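PDB 4DNA: probable glutathione reductase from Sinorhizobium meliloti, which probably catalyses the NADPH-dependent reduction of glutathione disulfide to glutathione as an FAD-containing homodimer with a redox-active disulfide. Local coordinates for residues E162-P167 / V183-I188; F324-T327 / N331-T334; E369-E374 / C427-F432. All coordinates share one frame; numbering follows the deposited sequence.

Overall arrangement
Followed from the N terminus, the three contacts come in series: each closes before the next opens, so none nests in or crosses another. Interaction 1 closes a 15-residue loop that contains strand 172-176, bringing helix 160-163 and the turn that follows against helix 180-191 of the probable NAD(P)-binding region. Interaction 2 spans only three intervening residues and folds the chain leaving helix 314-329 back over that helix's last turns. Interaction 3 closes the longest excursion, 52 residues with strands 389-396 and 402-408 and helix 412-424, and ties strand 367-375 to helix 429-433 in the dimerisation domain. Nearest atoms of interactions 1 and 3 are about 17 Å apart.

Interaction 1: residues E162-P167 / V183-I188; sequences EAFDLP and VEFANI
Val-183 O, on the helix that carries Phe-185 to Ala-163 and Phe-164, takes two N-H groups from Asn-187: ND2 at 2.6 Å and the backbone N at 3.1 Å from this oxygen. They reach it from opposite faces of the carbonyl plane, so the side-chain amide is fastened to its own helix turn. The contact with 162-167 itself is apolar. The CB of Phe-185 is directed toward 162-167, and two atoms of its ring make the contact. CE1 lies 3.5 Å from Ala-163 CB, while CZ comes 3.5 Å from Phe-164 CZ. Seen from Phe-164, that CZ sits over one face of the ring, displaced toward the rim. The rings meet obliquely, with planes at 56° and centroids 5.2 Å apart. Phe-164 reaches across because its CG stands beside the backbone N and opposite the carbonyl carbon (chi1 -62°), which swings the ring end closer than its CB direction alone would suggest.

Helix 48-66 borders the cluster, Phe-164 touching Pro-50 and Lys-51 and pairing edge-to-face with Tyr-54, while Met-261 of strand 259-262 meets both Ala-163 and Phe-185. An alanine at Phe-185 would probably open a gap between helix 180-191 and the Ala-163/Phe-164 pair, leaving the covered face of Phe-164 without its partner. The Phe-185 side chain also comes to about 4 Å from the bound FAD. The preceding residue, Glu-184, in the predicted NAD(+) site, forms a salt bridge with the FAD-binding Lys-51, which Phe-164 also touches. The contact is thus purely apolar and buried, close to that ion pair, consistent with a seam joining the probable nucleotide-binding helix to the flavin pocket.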
loop_
_atom_site.group_PDB
_atom_site.type_symbol
_atom_site.label_atom_id
_atom_site.label_comp_id
_atom_site.label_asym_id
_atom_site.label_seq_id
_atom_site.Cartn_x
_atom_site.Cartn_y
_atom_site.Cartn_z
ATOM N N GLU A 162 5.738 -6.720 -29.231
ATOM C CA GLU A 162 5.563 -5.518 -30.056
ATOM C C GLU A 162 4.715 -4.463 -29.399
ATOM O O GLU A 162 4.644 -3.336 -29.895
ATOM C CB GLU A 162 4.923 -5.834 -31.400
ATOM C CG GLU A 162 5.738 -6.748 -32.274
ATOM C CD GLU A 162 5.514 -8.179 -31.900
ATOM O OE1 GLU A 162 4.329 -8.571 -31.782
ATOM O OE2 GLU A 162 6.514 -8.894 -31.692
ATOM N N ALA A 163 4.052 -4.815 -28.309
ATOM C CA ALA A 163 3.077 -3.907 -27.736
ATOM C C ALA A 163 3.761 -2.660 -27.210
ATOM O O ALA A 163 3.358 -1.533 -27.519
ATOM C CB ALA A 163 2.288 -4.591 -26.643
ATOM N N PHE A 164 4.826 -2.862 -26.445
ATOM C CA PHE A 164 5.541 -1.742 -25.855
ATOM C C PHE A 164 6.119 -0.804 -26.901
ATOM O O PHE A 164 6.273 0.396 -26.641
ATOM C CB PHE A 164 6.656 -2.238 -24.940
ATOM C CG PHE A 164 6.170 -3.039 -23.779
ATOM C CD1 PHE A 164 5.470 -2.428 -22.737
ATOM C CD2 PHE A 164 6.404 -4.400 -23.725
ATOM C CE1 PHE A 164 5.007 -3.167 -21.659
ATOM C CE2 PHE A 164 5.948 -5.146 -22.649
ATOM C CZ PHE A 164 5.256 -4.525 -21.611
ATOM N N ASP A 165 6.419 -1.347 -28.080
ATOM C CA ASP A 165 7.183 -0.615 -29.079
ATOM C C ASP A 165 6.454 -0.349 -30.387
ATOM O O ASP A 165 7.104 -0.136 -31.412
ATOM C CB ASP A 165 8.505 -1.336 -29.383
ATOM C CG ASP A 165 9.490 -1.288 -28.229
ATOM O OD1 ASP A 165 9.586 -0.247 -27.542
ATOM O OD2 ASP A 165 10.187 -2.300 -28.020
ATOM N N LEU A 166 5.125 -0.350 -30.375
ATOM C CA LEU A 166 4.399 0.002 -31.593
ATOM C C LEU A 166 4.925 1.342 -32.120
ATOM O O LEU A 166 5.177 2.257 -31.337
ATOM C CB LEU A 166 2.893 0.081 -31.349
ATOM C CG LEU A 166 2.188 -1.231 -31.036
ATOM C CD1 LEU A 166 0.801 -0.963 -30.496
ATOM C CD2 LEU A 166 2.105 -2.088 -32.282
ATOM N N PRO A 167 5.127 1.449 -33.445
ATOM C CA PRO A 167 5.615 2.705 -34.020
ATOM C C PRO A 167 4.657 3.887 -33.839
ATOM O O PRO A 167 5.086 5.041 -33.909
ATOM C CB PRO A 167 5.787 2.359 -35.506
ATOM C CG PRO A 167 6.070 0.895 -35.503
ATOM C CD PRO A 167 5.166 0.352 -34.430
ATOM N N VAL A 183 -5.527 -8.435 -19.416
ATOM C CA VAL A 183 -6.234 -7.412 -18.661
ATOM C C VAL A 183 -5.379 -6.187 -18.344
ATOM O O VAL A 183 -5.895 -5.070 -18.343
ATOM C CB VAL A 183 -6.977 -7.956 -17.429
ATOM C CG1 VAL A 183 -7.980 -9.019 -17.864
ATOM C CG2 VAL A 183 -6.020 -8.524 -16.410
ATOM N N GLU A 184 -4.082 -6.391 -18.106
ATOM C CA GLU A 184 -3.149 -5.288 -17.889
ATOM C C GLU A 184 -3.066 -4.378 -19.113
ATOM O O GLU A 184 -3.333 -3.178 -19.031
ATOM C CB GLU A 184 -1.771 -5.824 -17.532
ATOM C CG GLU A 184 -1.684 -6.478 -16.156
ATOM C CD GLU A 184 -0.269 -6.907 -15.768
ATOM O OE1 GLU A 184 0.569 -7.219 -16.673
ATOM O OE2 GLU A 184 -0.007 -6.932 -14.542
ATOM N N PHE A 185 -2.719 -4.950 -20.254
ATOM C CA PHE A 185 -2.634 -4.174 -21.474
ATOM C C PHE A 185 -3.919 -3.436 -21.821
ATOM O O PHE A 185 -3.883 -2.248 -22.120
ATOM C CB PHE A 185 -2.161 -5.043 -22.628
ATOM C CG PHE A 185 -0.680 -5.100 -22.732
ATOM C CD1 PHE A 185 0.027 -4.027 -23.263
ATOM C CD2 PHE A 185 0.023 -6.188 -22.252
ATOM C CE1 PHE A 185 1.407 -4.048 -23.340
ATOM C CE2 PHE A 185 1.409 -6.215 -22.330
ATOM C CZ PHE A 185 2.100 -5.149 -22.884
ATOM N N ALA A 186 -5.048 -4.134 -21.753
ATOM C CA ALA A 186 -6.339 -3.519 -22.006
ATOM C C ALA A 186 -6.511 -2.298 -21.141
ATOM O O ALA A 186 -6.975 -1.258 -21.604
ATOM C CB ALA A 186 -7.458 -4.499 -21.751
ATOM N N ASN A 187 -6.130 -2.415 -19.879
ATOM C CA ASN A 187 -6.175 -1.260 -18.996
ATOM C C ASN A 187 -5.151 -0.184 -19.361
ATOM O O ASN A 187 -5.469 1.006 -19.301
ATOM C CB ASN A 187 -6.058 -1.689 -17.542
ATOM C CG ASN A 187 -7.371 -2.197 -17.005
ATOM O OD1 ASN A 187 -8.235 -1.410 -16.622
ATOM N ND2 ASN A 187 -7.543 -3.511 -16.988
ATOM N N ILE A 188 -3.944 -0.596 -19.747
ATOM C CA ILE A 188 -2.930 0.370 -20.137
ATOM C C ILE A 188 -3.458 1.162 -21.337
ATOM O O ILE A 188 -3.589 2.387 -21.276
ATOM C CB ILE A 188 -1.551 -0.287 -20.418
ATOM C CG1 ILE A 188 -0.871 -0.686 -19.103
ATOM C CG2 ILE A 188 -0.626 0.672 -21.147
ATOM C CD1 ILE A 188 0.132 -1.802 -19.244
#

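Interaction 2: residues F324-T327 / N331-T334; sequences FIET and NNPT
Two torsions bring Glu-326 and Asn-332 together: the glutamate chain bends at chi2 (72°), and the asparagine puts CG on the far side of CB from its backbone N (chi1 172°). The amide then lies alongside Glu-326 CG. Its nitrogen, Asn-332 ND2, donates to Glu-326 OE2 at 3.1 Å, meeting that oxygen on its anti side, somewhat out of the carboxylate plane. Carboxylate and amide planes are nearly perpendicular, and the bond is bent, with an N-H...O angle of 142°.

Thr-327 and Pro-333 bring the backbones closest, their CA atoms 4.3 Å apart. Thr-327 OG1 lies 3.4 Å from Thr-334 O, but the angle is too poor for a hydrogen bond; its bonded partner is Cys-323 O, one turn back in the helix. In the loop, Thr-334 OG1 bonds weakly to Asn-332 O. On another side of the helix, Ile-325 packs on Leu-23 and Ala-24, which places this turn beside helix 15-25, whose first residues, Ser-15 and Gly-16, bind FAD.

The chain after helix 314-329 therefore doubles back at the surface over a wider, pi-type turn. Its chemistry implies a fastening by one bent amide-to-carboxylate hydrogen bond plus van der Waals contact, far from the annotated sites.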
loop_
_atom_site.group_PDB
_atom_site.type_symbol
_atom_site.label_atom_id
_atom_site.label_comp_id
_atom_site.label_asym_id
_atom_site.label_seq_id
_atom_site.Cartn_x
_atom_site.Cartn_y
_atom_site.Cartn_z
ATOM N N PHE A 324 19.236 -23.304 -6.397
ATOM C CA PHE A 324 20.231 -24.003 -7.193
ATOM C C PHE A 324 21.663 -23.792 -6.655
ATOM O O PHE A 324 22.372 -24.765 -6.403
ATOM C CB PHE A 324 20.163 -23.626 -8.677
ATOM C CG PHE A 324 21.451 -23.887 -9.405
ATOM C CD1 PHE A 324 21.864 -25.184 -9.670
ATOM C CD2 PHE A 324 22.290 -22.836 -9.763
ATOM C CE1 PHE A 324 23.066 -25.428 -10.304
ATOM C CE2 PHE A 324 23.500 -23.076 -10.401
ATOM C CZ PHE A 324 23.886 -24.373 -10.673
ATOM N N ILE A 325 22.096 -22.537 -6.503
ATOM C CA ILE A 325 23.431 -22.255 -5.978
ATOM C C ILE A 325 23.666 -23.019 -4.675
ATOM O O ILE A 325 24.706 -23.648 -4.489
ATOM C CB ILE A 325 23.674 -20.734 -5.807
ATOM C CG1 ILE A 325 24.669 -20.232 -6.861
ATOM C CG2 ILE A 325 24.247 -20.408 -4.428
ATOM C CD1 ILE A 325 24.117 -20.122 -8.264
ATOM N N GLU A 326 22.671 -22.972 -3.796
ATOM C CA GLU A 326 22.690 -23.681 -2.525
ATOM C C GLU A 326 22.862 -25.182 -2.780
ATOM O O GLU A 326 23.900 -25.741 -2.429
ATOM C CB GLU A 326 21.400 -23.379 -1.739
ATOM C CG GLU A 326 21.562 -23.263 -0.223
ATOM C CD GLU A 326 22.276 -21.997 0.231
ATOM O OE1 GLU A 326 22.174 -20.961 -0.457
ATOM O OE2 GLU A 326 22.937 -22.034 1.291
ATOM N N THR A 327 21.867 -25.810 -3.423
ATOM C CA THR A 327 21.905 -27.243 -3.730
ATOM C C THR A 327 23.250 -27.676 -4.316
ATOM O O THR A 327 23.965 -28.451 -3.701
ATOM C CB THR A 327 20.763 -27.678 -4.681
ATOM O OG1 THR A 327 19.491 -27.563 -4.018
ATOM C CG2 THR A 327 20.962 -29.123 -5.127
ATOM N N ASN A 331 26.298 -27.518 -0.664
ATOM C CA ASN A 331 25.901 -28.844 -0.163
ATOM C C ASN A 331 24.708 -28.814 0.782
ATOM O O ASN A 331 24.596 -29.621 1.704
ATOM C CB ASN A 331 27.096 -29.545 0.482
ATOM C CG ASN A 331 28.271 -29.651 -0.463
ATOM O OD1 ASN A 331 28.151 -30.217 -1.552
ATOM N ND2 ASN A 331 29.414 -29.092 -0.060
ATOM N N ASN A 332 23.816 -27.871 0.515
ATOM C CA ASN A 332 22.651 -27.587 1.324
ATOM C C ASN A 332 21.418 -27.866 0.442
ATOM O O ASN A 332 20.890 -26.957 -0.200
ATOM C CB ASN A 332 22.756 -26.121 1.785
ATOM C CG ASN A 332 21.515 -25.609 2.498
ATOM O OD1 ASN A 332 20.563 -26.347 2.758
ATOM N ND2 ASN A 332 21.524 -24.316 2.815
ATOM N N PRO A 333 20.931 -29.085 0.401
ATOM C CA PRO A 333 19.868 -29.357 -0.560
ATOM C C PRO A 333 18.546 -28.884 -0.030
ATOM O O PRO A 333 18.063 -29.360 0.984
ATOM C CB PRO A 333 19.865 -30.877 -0.665
ATOM C CG PRO A 333 21.189 -31.306 -0.148
ATOM C CD PRO A 333 21.526 -30.316 0.919
ATOM N N THR A 334 17.958 -27.944 -0.745
ATOM C CA THR A 334 16.701 -27.372 -0.350
ATOM C C THR A 334 15.916 -27.123 -1.614
ATOM O O THR A 334 16.491 -26.911 -2.658
ATOM C CB THR A 334 16.937 -26.061 0.391
ATOM O OG1 THR A 334 17.896 -25.299 -0.327
ATOM C CG2 THR A 334 17.508 -26.335 1.751
#

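Interaction 3: residues E369-E374 / C427-F432; sequences EVYRAE and CTKDDF
The Tyr-371 ring carries Lys-429 over one face, with CE 3.3 Å above the plane and over the centre of the ring. This is a CH-pi contact, CE standing 3.4 Å from the Tyr-371 ring centroid and 11° off the ring normal. Farther along the chain, Lys-429 NZ stays over the same face, 4.3 Å from the Tyr-371 centroid, within cation-pi range. The nearer approach belongs to the methylene, so the ammonium rides beyond the ring centre instead of pressing upon it. At the hydroxyl end of the ring, Tyr-371 OH bonds to Arg-400, whose guanidinium also pairs with Glu-369 and Asp-430.

The bend of the lysine chain at chi2 (58°) lays CD and CE along the ring, and the bend at chi4 (68°) turns NZ to its polar partners; CG is 3.9 Å from Tyr-371 CZ. Past the ring, NZ is held by a salt bridge to Asp-433 and a hydrogen bond to Met-449 O, so two polar partners hold the charged end while the aromatic face covers its stem.

Lys-429 opens a helix whose start is fixed by a capping box. Thr-428 OG1 accepts from Asp-431 N at 3.3 Å, and in return Asp-431 OD2 takes the N-H of Thr-428 at 2.7 Å from that Thr-428 N.

Strand 367-375 runs antiparallel between strands 389-396 and 454-457, and Tyr-371 projects from this sheet toward helix 429-433. That helix lies at the dimer interface: Phe-432 packs on Ile-421, and Asp-431 on Ala-425, of the second subunit. The lysine-tyrosine pair thus joins the sheet of the dimerisation domain to a helix that meets the partner chain.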
loop_
_atom_site.group_PDB
_atom_site.type_symbol
_atom_site.label_atom_id
_atom_site.label_comp_id
_atom_site.label_asym_id
_atom_site.label_seq_id
_atom_site.Cartn_x
_atom_site.Cartn_y
_atom_site.Cartn_z
ATOM N N GLU A 369 -15.293 -19.498 6.988
ATOM C CA GLU A 369 -15.894 -18.196 7.254
ATOM C C GLU A 369 -15.299 -17.196 6.276
ATOM O O GLU A 369 -14.093 -17.212 6.000
ATOM C CB GLU A 369 -15.695 -17.769 8.712
ATOM C CG GLU A 369 -16.322 -18.734 9.720
ATOM C CD GLU A 369 -15.699 -18.715 11.121
ATOM O OE1 GLU A 369 -14.517 -18.340 11.287
ATOM O OE2 GLU A 369 -16.407 -19.109 12.074
ATOM N N VAL A 370 -16.164 -16.355 5.717
ATOM C CA VAL A 370 -15.760 -15.367 4.716
ATOM C C VAL A 370 -16.056 -13.955 5.229
ATOM O O VAL A 370 -17.140 -13.678 5.783
ATOM C CB VAL A 370 -16.434 -15.625 3.354
ATOM C CG1 VAL A 370 -16.062 -14.550 2.352
ATOM C CG2 VAL A 370 -16.040 -16.993 2.823
ATOM N N TYR A 371 -15.061 -13.082 5.061
ATOM C CA TYR A 371 -15.116 -11.741 5.578
ATOM C C TYR A 371 -14.946 -10.775 4.399
ATOM O O TYR A 371 -13.849 -10.593 3.884
ATOM C CB TYR A 371 -14.055 -11.581 6.673
ATOM C CG TYR A 371 -14.286 -12.455 7.929
ATOM C CD1 TYR A 371 -13.859 -13.790 7.975
ATOM C CD2 TYR A 371 -14.902 -11.934 9.079
ATOM C CE1 TYR A 371 -14.045 -14.567 9.110
ATOM C CE2 TYR A 371 -15.099 -12.712 10.210
ATOM C CZ TYR A 371 -14.670 -14.029 10.216
ATOM O OH TYR A 371 -14.863 -14.820 11.326
ATOM N N ARG A 372 -16.059 -10.185 3.956
ATOM C CA ARG A 372 -16.109 -9.439 2.700
ATOM C C ARG A 372 -16.424 -7.977 2.956
ATOM O O ARG A 372 -17.377 -7.644 3.653
ATOM C CB ARG A 372 -17.169 -10.033 1.767
ATOM C CG ARG A 372 -16.998 -9.669 0.297
ATOM C CD ARG A 372 -18.232 -9.950 -0.542
ATOM N NE ARG A 372 -18.045 -9.527 -1.934
ATOM C CZ ARG A 372 -18.514 -8.393 -2.466
ATOM N NH1 ARG A 372 -19.224 -7.536 -1.737
ATOM N NH2 ARG A 372 -18.277 -8.112 -3.740
ATOM N N ALA A 373 -15.609 -7.106 2.379
ATOM C CA ALA A 373 -15.731 -5.674 2.594
ATOM C C ALA A 373 -15.868 -4.990 1.253
ATOM O O ALA A 373 -15.051 -5.209 0.362
ATOM C CB ALA A 373 -14.505 -5.152 3.320
ATOM N N GLU A 374 -16.904 -4.176 1.097
ATOM C CA GLU A 374 -17.092 -3.457 -0.147
ATOM C C GLU A 374 -17.351 -1.989 0.127
ATOM O O GLU A 374 -18.279 -1.655 0.863
ATOM C CB GLU A 374 -18.242 -4.053 -0.935
ATOM C CG GLU A 374 -18.099 -3.870 -2.441
ATOM C CD GLU A 374 -19.323 -4.365 -3.197
ATOM O OE1 GLU A 374 -20.451 -4.014 -2.765
ATOM O OE2 GLU A 374 -19.148 -5.100 -4.209
ATOM N N CYS A 427 -1.054 -16.959 10.133
ATOM C CA CYS A 427 -1.860 -16.087 10.991
ATOM C C CYS A 427 -3.353 -16.438 11.038
ATOM O O CYS A 427 -3.951 -16.884 10.037
ATOM C CB CYS A 427 -1.657 -14.611 10.631
ATOM S SG CYS A 427 -0.215 -13.855 11.444
ATOM N N THR A 428 -3.958 -16.231 12.205
ATOM C CA THR A 428 -5.367 -16.543 12.394
ATOM C C THR A 428 -6.197 -15.281 12.282
ATOM O O THR A 428 -5.665 -14.185 12.467
ATOM C CB THR A 428 -5.622 -17.188 13.764
ATOM O OG1 THR A 428 -5.210 -16.294 14.807
ATOM C CG2 THR A 428 -4.872 -18.502 13.887
ATOM N N LYS A 429 -7.495 -15.437 11.999
ATOM C CA LYS A 429 -8.442 -14.313 11.907
ATOM C C LYS A 429 -8.425 -13.523 13.208
ATOM O O LYS A 429 -8.737 -12.333 13.254
ATOM C CB LYS A 429 -9.862 -14.825 11.586
ATOM C CG LYS A 429 -10.965 -13.762 11.481
ATOM C CD LYS A 429 -10.671 -12.694 10.431
ATOM C CE LYS A 429 -11.761 -11.648 10.299
ATOM N NZ LYS A 429 -11.903 -10.766 11.484
ATOM N N ASP A 430 -8.025 -14.203 14.270
ATOM C CA ASP A 430 -7.904 -13.583 15.573
ATOM C C ASP A 430 -6.698 -12.643 15.639
ATOM O O ASP A 430 -6.875 -11.503 16.066
ATOM C CB ASP A 430 -7.953 -14.648 16.671
ATOM C CG ASP A 430 -9.214 -15.496 16.569
ATOM O OD1 ASP A 430 -10.302 -15.001 16.924
ATOM O OD2 ASP A 430 -9.131 -16.634 16.073
ATOM N N ASP A 431 -5.514 -13.072 15.177
ATOM C CA ASP A 431 -4.357 -12.159 15.058
ATOM C C ASP A 431 -4.765 -10.857 14.385
ATOM O O ASP A 431 -4.344 -9.762 14.804
ATOM C CB ASP A 431 -3.223 -12.756 14.216
ATOM C CG ASP A 431 -2.676 -14.056 14.781
ATOM O OD1 ASP A 431 -2.495 -14.135 16.016
ATOM O OD2 ASP A 431 -2.411 -14.989 13.982
ATOM N N PHE A 432 -5.577 -10.988 13.331
ATOM C CA PHE A 432 -6.077 -9.825 12.603
ATOM C C PHE A 432 -6.933 -8.919 13.489
ATOM O O PHE A 432 -6.747 -7.702 13.481
ATOM C CB PHE A 432 -6.925 -10.232 11.409
ATOM C CG PHE A 432 -6.159 -10.513 10.159
ATOM C CD1 PHE A 432 -5.233 -11.555 10.100
ATOM C CD2 PHE A 432 -6.429 -9.794 9.005
ATOM C CE1 PHE A 432 -4.567 -11.840 8.924
ATOM C CE2 PHE A 432 -5.767 -10.085 7.819
ATOM C CZ PHE A 432 -4.830 -11.105 7.783
#